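Local coordinates for putative uncharacterized protein (Xanthomonas oryzae pv. oryzae, PDB 4KL0) that binds calcium and may hydrolyse N-glycosidic bonds as a member of the nucleoside hydrolase family, although its actual activity is not established, at residues 13-18 / 365-370; 42-47 / 237-242; 318-323 / 359-364. All blocks are in the same frame, centred on the assembly; numbering follows the deposited sequence.

Contact 1 (13-18 / 365-370); sequences AAVLRE and LSALAK
Val15 CG1 and Leu16 CB both close on the methyl of Ala367, and this small group sits where the two helices come nearest each other. Ala367 CB lies 4.0 Å from Val15 CG1 and 4.3 Å from Leu16 CB, so two consecutive residues of one helix meet a single methyl of the other. The first torsion of Val15 (chi1 77°) lodges CG1 between the backbone N and the carbonyl carbon, and it is this branch, not CG2, that reaches Ala367. Leu16 CG instead stands opposite its own backbone N (chi1 177°), and the chain runs on past Ala367 to a second neighbour one residue further along. There the two leucines meet end to end through single methyls, Leu16 CD1 to Leu368 CD2 at 4.0 Å, with the side chains set obliquely to each other. Leu368 starts off to one side of the facing helix, and its CD2 branch makes the contact.

The short axes are nearly perpendicular, with a signed crossing angle of -88° and a closest approach of 8.9 Å. The CA atoms of Leu16 and Ala367 are 6.4 Å apart, the nearest such pair. No hydrogen bond spans the segments, and the contact is wholly apolar. Polar links lie at its margin, where Glu12 reaches both Ser366 and Lys370. Helix 10-20 thus lies across helix 358-372, whose other sides pack on helix 317-325 through Leu365, on helix 41-54 through Leu365 and Leu368, and on helix 236-243 through Ala369.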
# COMPACT_ATOMS: atom_id res chain seq x y z
N ALA A 13 2.68 10.96 20.43
CA ALA A 13 3.76 11.92 20.27
C ALA A 13 5.08 11.23 20.64
O ALA A 13 6.09 11.41 19.96
CB ALA A 13 3.52 13.18 21.13
N ALA A 14 5.07 10.39 21.68
CA ALA A 14 6.27 9.63 22.06
C ALA A 14 6.77 8.62 21.03
O ALA A 14 7.98 8.40 20.86
CB ALA A 14 6.06 8.91 23.41
N VAL A 15 5.85 7.97 20.33
CA VAL A 15 6.31 6.99 19.38
C VAL A 15 6.92 7.68 18.15
O VAL A 15 7.84 7.18 17.57
CB VAL A 15 5.23 5.96 18.96
CG1 VAL A 15 4.29 6.56 18.00
CG2 VAL A 15 5.87 4.76 18.31
N LEU A 16 6.43 8.87 17.84
CA LEU A 16 6.95 9.60 16.70
C LEU A 16 8.31 10.23 17.05
O LEU A 16 9.23 10.22 16.23
CB LEU A 16 5.93 10.64 16.21
CG LEU A 16 6.45 11.49 15.07
CD1 LEU A 16 6.69 10.63 13.81
CD2 LEU A 16 5.39 12.58 14.80
N ARG A 17 8.45 10.71 18.27
CA ARG A 17 9.78 11.13 18.75
C ARG A 17 10.81 10.00 18.65
O ARG A 17 11.96 10.17 18.19
CB ARG A 17 9.66 11.57 20.21
CG ARG A 17 10.90 12.19 20.82
CD ARG A 17 10.53 12.75 22.19
NE ARG A 17 9.50 13.78 22.09
CZ ARG A 17 8.27 13.70 22.61
NH1 ARG A 17 7.90 12.64 23.35
NH2 ARG A 17 7.41 14.69 22.41
N GLU A 18 10.40 8.81 19.07
CA GLU A 18 11.26 7.64 19.00
C GLU A 18 11.65 7.27 17.57
O GLU A 18 12.81 6.93 17.27
CB GLU A 18 10.60 6.44 19.71
CG GLU A 18 11.45 5.17 19.62
CD GLU A 18 10.73 3.91 20.15
OE1 GLU A 18 9.52 3.99 20.54
OE2 GLU A 18 11.40 2.83 20.18
N LEU A 365 1.26 4.03 13.17
CA LEU A 365 0.36 4.34 12.05
C LEU A 365 -0.55 5.51 12.41
O LEU A 365 -0.68 6.45 11.61
CB LEU A 365 -0.50 3.13 11.65
CG LEU A 365 0.30 2.02 10.95
CD1 LEU A 365 -0.51 0.71 10.96
CD2 LEU A 365 0.72 2.34 9.50
N SER A 366 -1.15 5.52 13.61
CA SER A 366 -2.02 6.64 14.01
C SER A 366 -1.22 7.96 14.10
O SER A 366 -1.67 9.00 13.60
CB SER A 366 -2.77 6.32 15.33
OG SER A 366 -3.58 7.43 15.73
N ALA A 367 -0.04 7.91 14.73
CA ALA A 367 0.81 9.12 14.83
C ALA A 367 1.16 9.70 13.47
O ALA A 367 1.01 10.92 13.25
CB ALA A 367 2.07 8.83 15.65
N LEU A 368 1.60 8.84 12.54
CA LEU A 368 1.99 9.34 11.24
C LEU A 368 0.79 9.92 10.48
O LEU A 368 0.93 10.98 9.87
CB LEU A 368 2.65 8.21 10.45
CG LEU A 368 3.99 7.65 10.97
CD1 LEU A 368 4.27 6.34 10.27
CD2 LEU A 368 5.16 8.63 10.71
N ALA A 369 -0.36 9.24 10.49
CA ALA A 369 -1.48 9.75 9.72
C ALA A 369 -1.99 11.08 10.30
O ALA A 369 -2.26 12.05 9.55
CB ALA A 369 -2.56 8.78 9.66
N LYS A 370 -2.06 11.18 11.62
CA LYS A 370 -2.54 12.45 12.20
C LYS A 370 -1.58 13.60 11.95
O LYS A 370 -2.02 14.74 11.63
CB LYS A 370 -2.77 12.36 13.71
CG LYS A 370 -3.91 11.48 14.13
CD LYS A 370 -3.85 11.30 15.64
CE LYS A 370 -5.11 10.68 16.20
NZ LYS A 370 -5.07 10.67 17.74

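Contact 2 (42-47 / 237-242); sequences DVVTYT and AFYEGI. With CA (calcium ion), chain B.
Val44 carries this contact with both of its methyls, and its first torsion decides which goes where. With chi1 at -178°, CG1 extends opposite the backbone N and CG2 opposite the carbonyl carbon, so the two branches fork to different rings of the facing helix. Phe238 CG lies opposite its backbone N (chi1 171°), which places the CZ end of the ring beside Val44 CG1. Tyr239 CG lies opposite the carbonyl carbon (chi1 -72°), and the hydroxyl end of the ring makes the approach.

The two rings receive the valine differently. CG1 comes to the edge of the phenylalanine, near its plane, with Phe238 CZ at 3.8 Å and Phe238 CE2 a little farther off. Val44 CG2 approaches Tyr239 OH at 3.8 Å, obliquely to the ring, and the two side chains cross at about a right angle. The aromatic pair is itself packed together, since Phe238 CD2 lies 3.7 Å above the Tyr239 ring, over its centre.

These helices belong to the alpha/beta fold of the nucleoside hydrolase family, in which helices flank a mainly parallel sheet. Helix 41-54 starts at the calcium site: Asp42 holds the ion with both carboxylate oxygens, OD2 at 2.5 Å and OD1 at 2.8 Å, and Asp35, Asp318, the carbonyl of Ile151 and three waters complete the shell. Thr34 hydrogen-bonds Asp42 OD1 from the second shell and probably helps to set the carboxylate. One turn beyond Val43, Thr47 OG1 hydrogen-bonds Val43 O at 2.9 Å from the opposite face of the carbonyl plane to Thr47 N, so that one carbonyl accepts two bonds. Val44 is also covered by Pro319 of helix 317-325 and Leu253 of helix 248-269.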
# COMPACT_ATOMS: atom_id res chain seq x y z
N ASP A 42 -4.47 2.12 -0.01
CA ASP A 42 -3.45 2.88 -0.72
C ASP A 42 -3.42 4.31 -0.25
O ASP A 42 -2.33 4.90 -0.13
CB ASP A 42 -3.65 2.77 -2.26
CG ASP A 42 -3.61 1.32 -2.74
OD1 ASP A 42 -2.61 0.99 -3.39
OD2 ASP A 42 -4.59 0.52 -2.46
N VAL A 43 -4.61 4.89 -0.03
CA VAL A 43 -4.63 6.29 0.39
C VAL A 43 -4.14 6.50 1.81
O VAL A 43 -3.50 7.51 2.08
CB VAL A 43 -6.00 6.90 0.12
CG1 VAL A 43 -6.11 8.31 0.78
CG2 VAL A 43 -6.18 6.98 -1.42
N VAL A 44 -4.37 5.52 2.71
CA VAL A 44 -3.71 5.59 4.01
C VAL A 44 -2.19 5.56 3.82
O VAL A 44 -1.46 6.32 4.51
CB VAL A 44 -4.14 4.41 4.94
CG1 VAL A 44 -3.44 4.60 6.33
CG2 VAL A 44 -5.69 4.43 5.11
N THR A 45 -1.72 4.77 2.85
CA THR A 45 -0.27 4.72 2.61
C THR A 45 0.25 6.07 2.12
O THR A 45 1.34 6.51 2.54
CB THR A 45 0.05 3.64 1.54
OG1 THR A 45 -0.57 2.42 1.94
CG2 THR A 45 1.56 3.43 1.42
N TYR A 46 -0.49 6.76 1.23
CA TYR A 46 -0.04 8.06 0.74
C TYR A 46 0.03 9.02 1.93
O TYR A 46 0.95 9.87 2.03
CB TYR A 46 -1.02 8.66 -0.28
CG TYR A 46 -1.35 7.82 -1.48
CD1 TYR A 46 -0.54 6.75 -1.86
CD2 TYR A 46 -2.46 8.07 -2.24
CE1 TYR A 46 -0.87 5.93 -2.96
CE2 TYR A 46 -2.78 7.31 -3.33
CZ TYR A 46 -2.00 6.24 -3.70
OH TYR A 46 -2.41 5.48 -4.76
N THR A 47 -0.97 8.90 2.83
CA THR A 47 -1.05 9.79 4.02
C THR A 47 0.14 9.58 4.98
O THR A 47 0.82 10.55 5.33
CB THR A 47 -2.36 9.60 4.75
OG1 THR A 47 -3.42 9.88 3.83
CG2 THR A 47 -2.52 10.57 5.92
N ALA A 237 -11.41 3.98 15.59
CA ALA A 237 -10.94 5.25 16.13
C ALA A 237 -9.80 5.78 15.28
O ALA A 237 -9.57 7.03 15.27
CB ALA A 237 -10.50 5.09 17.61
N PHE A 238 -9.07 4.87 14.62
CA PHE A 238 -8.00 5.27 13.68
C PHE A 238 -8.57 6.21 12.62
O PHE A 238 -8.02 7.29 12.39
CB PHE A 238 -7.24 4.08 13.06
CG PHE A 238 -6.29 4.48 11.93
CD1 PHE A 238 -4.98 4.85 12.21
CD2 PHE A 238 -6.74 4.50 10.61
CE1 PHE A 238 -4.13 5.24 11.18
CE2 PHE A 238 -5.91 4.86 9.60
CZ PHE A 238 -4.58 5.24 9.88
N TYR A 239 -9.70 5.83 12.01
CA TYR A 239 -10.34 6.60 10.95
C TYR A 239 -11.09 7.80 11.52
O TYR A 239 -11.19 8.84 10.87
CB TYR A 239 -11.31 5.72 10.16
CG TYR A 239 -10.53 4.71 9.28
CD1 TYR A 239 -10.04 5.12 8.06
CD2 TYR A 239 -10.29 3.39 9.69
CE1 TYR A 239 -9.33 4.28 7.25
CE2 TYR A 239 -9.55 2.52 8.88
CZ TYR A 239 -9.06 3.01 7.66
OH TYR A 239 -8.36 2.24 6.80
N GLU A 240 -11.66 7.65 12.72
CA GLU A 240 -12.39 8.77 13.29
C GLU A 240 -11.40 9.83 13.73
O GLU A 240 -11.64 10.99 13.47
CB GLU A 240 -13.32 8.34 14.45
CG GLU A 240 -14.47 7.36 14.01
CD GLU A 240 -15.60 7.98 13.21
OE1 GLU A 240 -15.61 9.20 12.94
OE2 GLU A 240 -16.52 7.23 12.80
N GLY A 241 -10.28 9.41 14.29
CA GLY A 241 -9.16 10.31 14.62
C GLY A 241 -8.65 11.16 13.49
O GLY A 241 -8.35 12.34 13.66
N ILE A 242 -8.56 10.58 12.30
CA ILE A 242 -7.99 11.34 11.19
C ILE A 242 -9.02 12.21 10.48
O ILE A 242 -8.65 13.11 9.73
CB ILE A 242 -7.22 10.46 10.13
CG1 ILE A 242 -8.11 9.35 9.54
CG2 ILE A 242 -5.99 9.83 10.77
CD1 ILE A 242 -7.29 8.50 8.57
CA CA B . -3.41 -1.65 -2.79
O HOH W 1 -2.74 -3.95 -1.55
O HOH W 2 -5.35 -2.36 -1.40
O HOH W 3 -4.33 -3.74 -4.02

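Contact 3 (318-323 / 359-364); sequences DPLTLL and EKARLL. With CA (calcium ion), chain B.
Helix 317-325, which begins at the calcium site of this nucleoside hydrolase fold, packs here against the C-terminal helix 358-372 through Leu320 and Leu323. Two methyl-to-methyl approaches make the contact: Leu320 CD2 to Ala361 CB at 4.3 Å, and Leu323 CD1 to Leu364 CD2 at 4.4 Å. The two approaches are three residues apart along each helix, about one turn, and the two CA atoms nearest across the segments, those of Leu320 and Ala361, are 8.1 Å apart. Leu323, Ala361 and Leu364 point toward the facing helix. Leu320 does not, and only the CD2 end of its side chain closes on the alanine. Leu364 CG lies opposite the backbone N (chi1 -175°), which carries its CD2 out to Leu323.

At the other end of segment 318-323, Asp318 faces the metal. Its OD2 binds the calcium ion at 2.4 Å. Asp318 OD1 does not join the coordination but accepts a hydrogen bond of 2.5 Å from the oxygen of water 1, and that water is itself a calcium ligand. Asp35, Asp42 and the carbonyl of Ile151 supply the remaining protein ligands. Arg362, which points away from segment 318-323, forms through NH1 a salt bridge to Glu359 OE2 at 3.3 Å, reached from above the carboxylate plane.

No hydrogen bond crosses between the segments, so the helices are held together by apolar packing, while the polar work is done away from the interface. In the metal-bound carboxylate the two oxygens have separate roles, one for the ion and one for its water, an arrangement that probably fixes the rotation of the group.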
# COMPACT_ATOMS: atom_id res chain seq x y z
N ASP A 318 -1.35 -2.13 3.13
CA ASP A 318 -0.40 -1.35 2.37
C ASP A 318 0.45 -0.39 3.23
O ASP A 318 1.67 -0.23 2.97
CB ASP A 318 -1.13 -0.60 1.25
CG ASP A 318 -1.68 -1.52 0.20
OD1 ASP A 318 -1.35 -2.72 0.16
OD2 ASP A 318 -2.45 -1.07 -0.68
N PRO A 319 -0.14 0.25 4.24
CA PRO A 319 0.71 1.10 5.08
C PRO A 319 1.77 0.28 5.79
O PRO A 319 2.89 0.76 5.90
CB PRO A 319 -0.28 1.61 6.12
CG PRO A 319 -1.54 1.74 5.35
CD PRO A 319 -1.57 0.50 4.47
N LEU A 320 1.43 -0.92 6.23
CA LEU A 320 2.45 -1.74 6.86
C LEU A 320 3.55 -2.11 5.88
O LEU A 320 4.71 -2.26 6.28
CB LEU A 320 1.83 -3.01 7.44
CG LEU A 320 1.03 -2.70 8.71
CD1 LEU A 320 0.12 -3.93 9.06
CD2 LEU A 320 1.96 -2.42 9.89
N THR A 321 3.21 -2.32 4.62
CA THR A 321 4.22 -2.65 3.59
C THR A 321 5.23 -1.51 3.45
O THR A 321 6.43 -1.75 3.39
CB THR A 321 3.52 -2.95 2.25
OG1 THR A 321 2.63 -4.05 2.48
CG2 THR A 321 4.49 -3.33 1.17
N LEU A 322 4.71 -0.29 3.41
CA LEU A 322 5.58 0.87 3.39
C LEU A 322 6.47 0.95 4.64
O LEU A 322 7.71 1.19 4.49
CB LEU A 322 4.76 2.15 3.18
CG LEU A 322 5.66 3.41 3.21
CD1 LEU A 322 6.62 3.37 2.04
CD2 LEU A 322 4.82 4.66 3.12
N LEU A 323 5.91 0.70 5.81
CA LEU A 323 6.70 0.70 7.04
C LEU A 323 7.76 -0.38 6.95
O LEU A 323 8.91 -0.19 7.39
CB LEU A 323 5.82 0.53 8.28
CG LEU A 323 4.83 1.69 8.55
CD1 LEU A 323 4.13 1.48 9.89
CD2 LEU A 323 5.54 3.05 8.60
N GLU A 359 1.36 -3.38 18.87
CA GLU A 359 0.65 -2.22 19.45
C GLU A 359 1.43 -0.96 19.10
O GLU A 359 0.84 0.10 18.88
CB GLU A 359 0.38 -2.34 20.97
CG GLU A 359 -0.29 -1.08 21.61
CD GLU A 359 -1.60 -0.57 20.90
OE1 GLU A 359 -1.71 0.67 20.74
OE2 GLU A 359 -2.51 -1.39 20.56
N LYS A 360 2.75 -1.08 19.00
CA LYS A 360 3.55 0.04 18.54
C LYS A 360 3.30 0.35 17.04
O LYS A 360 3.26 1.51 16.66
CB LYS A 360 5.04 -0.19 18.79
CG LYS A 360 5.93 0.98 18.33
CD LYS A 360 7.01 1.30 19.30
CE LYS A 360 8.16 0.35 19.23
NZ LYS A 360 9.11 0.69 20.35
N ALA A 361 3.16 -0.68 16.23
CA ALA A 361 2.78 -0.47 14.83
C ALA A 361 1.45 0.28 14.73
O ALA A 361 1.29 1.23 13.92
CB ALA A 361 2.73 -1.81 14.07
N ARG A 362 0.45 -0.14 15.52
CA ARG A 362 -0.83 0.57 15.55
C ARG A 362 -0.67 2.05 15.93
O ARG A 362 -1.25 2.94 15.30
CB ARG A 362 -1.78 -0.07 16.57
CG ARG A 362 -2.35 -1.43 16.18
CD ARG A 362 -3.45 -1.83 17.21
NE ARG A 362 -3.81 -3.24 17.01
CZ ARG A 362 -3.30 -4.26 17.70
NH1 ARG A 362 -2.39 -4.04 18.67
NH2 ARG A 362 -3.70 -5.50 17.43
N LEU A 363 0.13 2.31 16.98
CA LEU A 363 0.30 3.65 17.52
C LEU A 363 1.10 4.53 16.53
O LEU A 363 0.76 5.68 16.26
CB LEU A 363 1.04 3.54 18.87
CG LEU A 363 0.86 4.62 19.91
CD1 LEU A 363 -0.61 4.76 20.25
CD2 LEU A 363 1.66 4.20 21.13
N LEU A 364 2.14 3.95 15.95
CA LEU A 364 2.90 4.65 14.89
C LEU A 364 2.08 4.98 13.64
O LEU A 364 2.17 6.11 13.10
CB LEU A 364 4.16 3.88 14.54
CG LEU A 364 5.04 4.62 13.54
CD1 LEU A 364 5.57 5.93 14.16
CD2 LEU A 364 6.16 3.72 13.13
CA CA B . -3.41 -1.65 -2.79
O HOH W 1 -2.74 -3.95 -1.55
O HOH W 2 -5.35 -2.36 -1.40
O HOH W 3 -4.33 -3.74 -4.02

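How the contacts relate
Starting at the N terminus, helix 10-20 meets helix 358-372 in contact 1, closing a loop of 346 intervening residues that contains nearly all of the chain. Contacts 2 and 3 are nested inside it, one after the other: 42-47 closes on 237-242 before 318-323 closes on 359-364. Contacts 1 and 3 share helix 358-372 and are further joined by the salt bridge Glu18 to Lys360. Contact 2 adjoins contact 1 where Phe238 packs on Ser366, and contact 3 where Thr45 packs on Asp318. Contacts 2 and 3 also meet at one calcium ion, so the metal site is tied through helices 41-54 and 317-325 to helix 358-372, and through that helix to helix 10-20.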